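Local coordinates for ThiJ/PfpI family protein (Pseudomonas syringae pv. tomato, PDB 3EWN) that is of unknown function but belongs to the DJ-1/PfpI family, whose better-known members act as proteases, chaperones or glyoxalases, at residues Leu88-Gly93 / Ala108-Arg113; Gly96-Ala101 / Gly126-Gly131. All blocks are in the same frame, centred on the assembly; numbering follows the deposited sequence.

Contact 1: Leu88-Gly93 / Ala108-Arg113; sequences LFAPGG and AFMADR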
loop_
_atom_site.group_PDB
_atom_site.type_symbol
_atom_site.label_atom_id
_atom_site.label_comp_id
_atom_site.label_asym_id
_atom_site.label_seq_id
_atom_site.Cartn_x
_atom_site.Cartn_y
_atom_site.Cartn_z
ATOM N N LEU A 88 14.203 -9.823 -7.444
ATOM C CA LEU A 88 14.832 -8.507 -7.339
ATOM C C LEU A 88 13.679 -7.591 -7.719
ATOM O O LEU A 88 13.016 -7.827 -8.725
ATOM C CB LEU A 88 15.979 -8.353 -8.342
ATOM C CG LEU A 88 16.646 -6.967 -8.385
ATOM C CD1 LEU A 88 17.220 -6.596 -7.011
ATOM C CD2 LEU A 88 17.742 -6.969 -9.431
ATOM N N PHE A 89 13.431 -6.554 -6.924
ATOM C CA PHE A 89 12.305 -5.661 -7.185
ATOM C C PHE A 89 12.640 -4.186 -7.026
ATOM O O PHE A 89 13.382 -3.810 -6.125
ATOM C CB PHE A 89 11.160 -6.011 -6.224
ATOM C CG PHE A 89 10.049 -4.995 -6.195
ATOM C CD1 PHE A 89 8.958 -5.110 -7.051
ATOM C CD2 PHE A 89 10.097 -3.921 -5.312
ATOM C CE1 PHE A 89 7.927 -4.170 -7.024
ATOM C CE2 PHE A 89 9.074 -2.974 -5.278
ATOM C CZ PHE A 89 7.986 -3.099 -6.136
ATOM N N ALA A 90 12.067 -3.353 -7.896
ATOM C CA ALA A 90 12.279 -1.911 -7.815
ATOM C C ALA A 90 10.959 -1.157 -7.911
ATOM O O ALA A 90 10.168 -1.390 -8.827
ATOM C CB ALA A 90 13.212 -1.442 -8.922
ATOM N N PRO A 91 10.697 -0.255 -6.947
ATOM C CA PRO A 91 9.467 0.542 -6.936
ATOM C C PRO A 91 9.683 1.809 -7.755
ATOM O O PRO A 91 10.814 2.111 -8.158
ATOM C CB PRO A 91 9.271 0.847 -5.456
ATOM C CG PRO A 91 10.688 1.052 -4.991
ATOM C CD PRO A 91 11.423 -0.108 -5.672
ATOM N N GLY A 92 8.600 2.550 -7.977
ATOM C CA GLY A 92 8.671 3.780 -8.746
ATOM C C GLY A 92 8.649 5.075 -7.946
ATOM O O GLY A 92 8.911 5.097 -6.743
ATOM N N GLY A 93 8.308 6.153 -8.643
ATOM C CA GLY A 93 8.265 7.487 -8.069
ATOM C C GLY A 93 8.555 8.433 -9.221
ATOM O O GLY A 93 8.351 8.061 -10.375
ATOM N N ALA A 108 24.840 -0.380 -10.557
ATOM C CA ALA A 108 25.789 -1.483 -10.453
ATOM C C ALA A 108 25.181 -2.618 -9.640
ATOM O O ALA A 108 25.322 -3.789 -9.995
ATOM C CB ALA A 108 27.085 -1.001 -9.801
ATOM N N PHE A 109 24.509 -2.260 -8.547
ATOM C CA PHE A 109 23.865 -3.238 -7.674
ATOM C C PHE A 109 22.755 -3.967 -8.420
ATOM O O PHE A 109 22.670 -5.193 -8.385
ATOM C CB PHE A 109 23.263 -2.551 -6.443
ATOM C CG PHE A 109 22.286 -3.412 -5.683
ATOM C CD1 PHE A 109 22.732 -4.447 -4.868
ATOM C CD2 PHE A 109 20.911 -3.209 -5.814
ATOM C CE1 PHE A 109 21.827 -5.266 -4.192
ATOM C CE2 PHE A 109 19.998 -4.022 -5.145
ATOM C CZ PHE A 109 20.459 -5.055 -4.332
HETATM N N MSE A 110 21.900 -3.200 -9.088
HETATM C CA MSE A 110 20.795 -3.779 -9.831
HETATM C C MSE A 110 21.293 -4.680 -10.957
HETATM O O MSE A 110 20.747 -5.758 -11.179
HETATM C CB MSE A 110 19.891 -2.673 -10.392
HETATM C CG MSE A 110 19.119 -1.887 -9.322
HETATM SE SE MSE A 110 17.940 -2.948 -8.206
HETATM C CE MSE A 110 16.593 -3.316 -9.510
ATOM N N ALA A 111 22.332 -4.239 -11.657
ATOM C CA ALA A 111 22.889 -5.024 -12.751
ATOM C C ALA A 111 23.480 -6.337 -12.248
ATOM O O ALA A 111 23.273 -7.391 -12.847
ATOM C CB ALA A 111 23.959 -4.219 -13.486
ATOM N N ASP A 112 24.227 -6.269 -11.152
ATOM C CA ASP A 112 24.844 -7.465 -10.588
ATOM C C ASP A 112 23.805 -8.470 -10.101
ATOM O O ASP A 112 23.782 -9.619 -10.539
ATOM C CB ASP A 112 25.760 -7.098 -9.423
ATOM C CG ASP A 112 26.363 -8.318 -8.763
ATOM O OD1 ASP A 112 27.225 -8.968 -9.391
ATOM O OD2 ASP A 112 25.963 -8.639 -7.626
ATOM N N ARG A 113 22.943 -8.036 -9.191
ATOM C CA ARG A 113 21.917 -8.920 -8.658
ATOM C C ARG A 113 20.984 -9.416 -9.755
ATOM O O ARG A 113 20.533 -10.559 -9.721
ATOM C CB ARG A 113 21.118 -8.200 -7.571
ATOM C CG ARG A 113 21.967 -7.786 -6.378
ATOM C CD ARG A 113 22.715 -8.986 -5.793
ATOM N NE ARG A 113 23.329 -8.679 -4.502
ATOM C CZ ARG A 113 24.360 -7.859 -4.332
ATOM N NH1 ARG A 113 24.916 -7.255 -5.375
ATOM N NH2 ARG A 113 24.827 -7.628 -3.114
#

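Contact 2: Gly96-Ala101 / Gly126-Gly131; sequences GTLAAA and GSLILG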
loop_
_atom_site.group_PDB
_atom_site.type_symbol
_atom_site.label_atom_id
_atom_site.label_comp_id
_atom_site.label_asym_id
_atom_site.label_seq_id
_atom_site.Cartn_x
_atom_site.Cartn_y
_atom_site.Cartn_z
ATOM N N GLY A 96 12.768 11.157 -7.614
ATOM C CA GLY A 96 13.559 10.231 -6.824
ATOM C C GLY A 96 13.954 9.008 -7.631
ATOM O O GLY A 96 15.032 8.441 -7.441
ATOM N N THR A 97 13.069 8.607 -8.536
ATOM C CA THR A 97 13.287 7.453 -9.399
ATOM C C THR A 97 14.329 7.770 -10.471
ATOM O O THR A 97 15.153 6.923 -10.822
ATOM C CB THR A 97 11.977 7.045 -10.088
ATOM O OG1 THR A 97 10.987 6.760 -9.090
ATOM C CG2 THR A 97 12.193 5.819 -10.973
ATOM N N LEU A 98 14.277 8.989 -11.001
ATOM C CA LEU A 98 15.231 9.411 -12.018
ATOM C C LEU A 98 16.613 9.463 -11.377
ATOM O O LEU A 98 17.613 9.091 -11.994
ATOM C CB LEU A 98 14.844 10.788 -12.566
ATOM C CG LEU A 98 13.497 10.846 -13.295
ATOM C CD1 LEU A 98 13.117 12.296 -13.564
ATOM C CD2 LEU A 98 13.592 10.057 -14.604
ATOM N N ALA A 99 16.666 9.930 -10.134
ATOM C CA ALA A 99 17.930 10.011 -9.414
ATOM C C ALA A 99 18.482 8.605 -9.203
ATOM O O ALA A 99 19.663 8.351 -9.423
ATOM C CB ALA A 99 17.734 10.706 -8.068
ATOM N N ALA A 100 17.625 7.687 -8.773
ATOM C CA ALA A 100 18.057 6.312 -8.552
ATOM C C ALA A 100 18.524 5.663 -9.858
ATOM O O ALA A 100 19.517 4.935 -9.875
ATOM C CB ALA A 100 16.923 5.496 -7.937
ATOM N N ALA A 101 17.814 5.941 -10.948
ATOM C CA ALA A 101 18.148 5.376 -12.252
ATOM C C ALA A 101 19.385 6.018 -12.873
ATOM O O ALA A 101 19.842 5.584 -13.929
ATOM C CB ALA A 101 16.959 5.519 -13.202
ATOM N N GLY A 126 9.418 2.078 -11.661
ATOM C CA GLY A 126 10.551 1.274 -11.251
ATOM C C GLY A 126 11.183 0.592 -12.455
ATOM O O GLY A 126 12.353 0.222 -12.425
ATOM N N SER A 127 10.414 0.419 -13.526
ATOM C CA SER A 127 10.964 -0.225 -14.710
ATOM C C SER A 127 12.009 0.652 -15.409
ATOM O O SER A 127 12.740 0.174 -16.271
ATOM C CB SER A 127 9.844 -0.629 -15.681
ATOM O OG SER A 127 8.845 0.368 -15.791
ATOM N N LEU A 128 12.083 1.930 -15.042
ATOM C CA LEU A 128 13.094 2.809 -15.634
ATOM C C LEU A 128 14.431 2.408 -15.013
ATOM O O LEU A 128 15.476 2.480 -15.655
ATOM C CB LEU A 128 12.814 4.284 -15.320
ATOM C CG LEU A 128 11.559 4.962 -15.878
ATOM C CD1 LEU A 128 11.548 6.420 -15.418
ATOM C CD2 LEU A 128 11.520 4.886 -17.401
ATOM N N ILE A 129 14.387 1.988 -13.752
ATOM C CA ILE A 129 15.592 1.569 -13.053
ATOM C C ILE A 129 16.080 0.250 -13.652
ATOM O O ILE A 129 17.276 0.086 -13.890
ATOM C CB ILE A 129 15.330 1.406 -11.533
ATOM C CG1 ILE A 129 15.005 2.771 -10.916
ATOM C CG2 ILE A 129 16.548 0.778 -10.851
ATOM C CD1 ILE A 129 14.536 2.705 -9.455
ATOM N N LEU A 130 15.155 -0.678 -13.909
ATOM C CA LEU A 130 15.513 -1.968 -14.504
ATOM C C LEU A 130 16.126 -1.735 -15.879
ATOM O O LEU A 130 17.100 -2.383 -16.260
ATOM C CB LEU A 130 14.277 -2.863 -14.678
ATOM C CG LEU A 130 13.500 -3.340 -13.452
ATOM C CD1 LEU A 130 12.443 -4.338 -13.903
ATOM C CD2 LEU A 130 14.441 -3.982 -12.443
ATOM N N GLY A 131 15.535 -0.811 -16.628
ATOM C CA GLY A 131 16.039 -0.521 -17.957
ATOM C C GLY A 131 17.409 0.126 -17.923
ATOM O O GLY A 131 18.309 -0.274 -18.658
#

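Contact 1: Leu88-Gly93 / Ala108-Arg113
L88 overlaps the end of M110, a selenomethionine, with its branched tip, and the two side chains cross obliquely. CG of L88 stands anti to its own backbone N (chi1 176°), on the side of the helix; from it CD1 lies 3.9 Å from SE of M110, and CD2 packs 3.7 Å from the carbonyl O of the same residue. M110 reaches the strand by folding rather than extending. Bent at chi2 and again at chi3 (-72°), its chain brings CE back to 3.8 Å from CG of L88, while the same methyl touches CB of A90 at 3.9 Å. One methyl thus spans two strand residues that point the same way, with F89 between them turned to the other side of the sheet. At the edge of the patch, CD2 of L88 meets CB of R113 at 4.0 Å. Beyond CB, R113 leads away: F109 CE1 sits 3.6 Å above the centre of the guanidinium plane, and NH1 is 2.8 Å from OD2 of D112 in a salt bridge, while NE and NH2 bond to the carbonyls of P82 and C81. No hydrogen bond joins 88-93 to 108-113. Strand 87-90, between parallel strands 25-29 and 119-123 in the central sheet, is covered on this face by helix 104-114, while helix 36-46 receives F89 on the other.

Contact 2: Gly96-Ala101 / Gly126-Gly131
I129 packs its CG1-CD1 arm against T97, A100 and A101, joining two helices of the DJ-1/PfpI α/β fold. Helix 126-132 follows strand 119-123 through the turn at C124 and S125, a strand-turn-helix consistent with the nucleophile elbow of this family. Helix 95-100 belongs to the β-α-β crossover from strand 87-90 to strand 119-123. The short helical segments run almost parallel, at 10°, with axes 9.0 Å apart.

The close part gathers about I129. CG1 is anti to the carbonyl carbon (chi1 -66°), and from there the arm crosses the T97 side chain at about a right angle: CG2 of T97 lies 4.1 Å from CG1 of I129. CD1 continues to CB of A100, 4.0 Å away, while CB of A101 closes on CG1 of I129 at 4.1 Å. With only a methyl on A101, the backbones come close here: the CA atoms of A101 and I129 are 4.7 Å apart, against 7.0 Å for those of T97 and G126 at the other end.

The looser side is made by the leucines. CD2 of L98 and CD1 of L128 meet at 4.3 Å as a single methyl contact, although L98 leaves its helix pointing away from the partner. L98 also packs on F233, K236 and L240 of helix 231-240, which covers this flank. A99, one residue farther round the helix, is exposed to solvent.

No hydrogen bond crosses between the segments. The hydroxyl of T97 turns elsewhere: OG1, on the branch beside the backbone N, is hydrogen-bonded to OH of Y31, with a weaker bond to OG of S125.

In the fold
The centres of contacts 1 and 2 lie 8 Å apart. The crossover from strand 87-90 to strand 119-123 supplies three of their alternating segments, and the following helix the fourth. They share a boundary: CE of M110 lies 3.7 Å from CD2 of L130, and P91 O is 4.0 Å from CD1 of I129. Nearer the elbow, C of G92 approaches OG1 of T97 to 3.1 Å as packing. S125 connects the contacts, its OG sharing a hydrogen bond with G93 O. Glycerol, probably from crystallisation, is hydrogen-bonded to G93 O, and a bound glycerol lies about 6 Å from the T97 side chain, perhaps marking a pocket near the C124 turn, where relatives carry a nucleophilic cysteine.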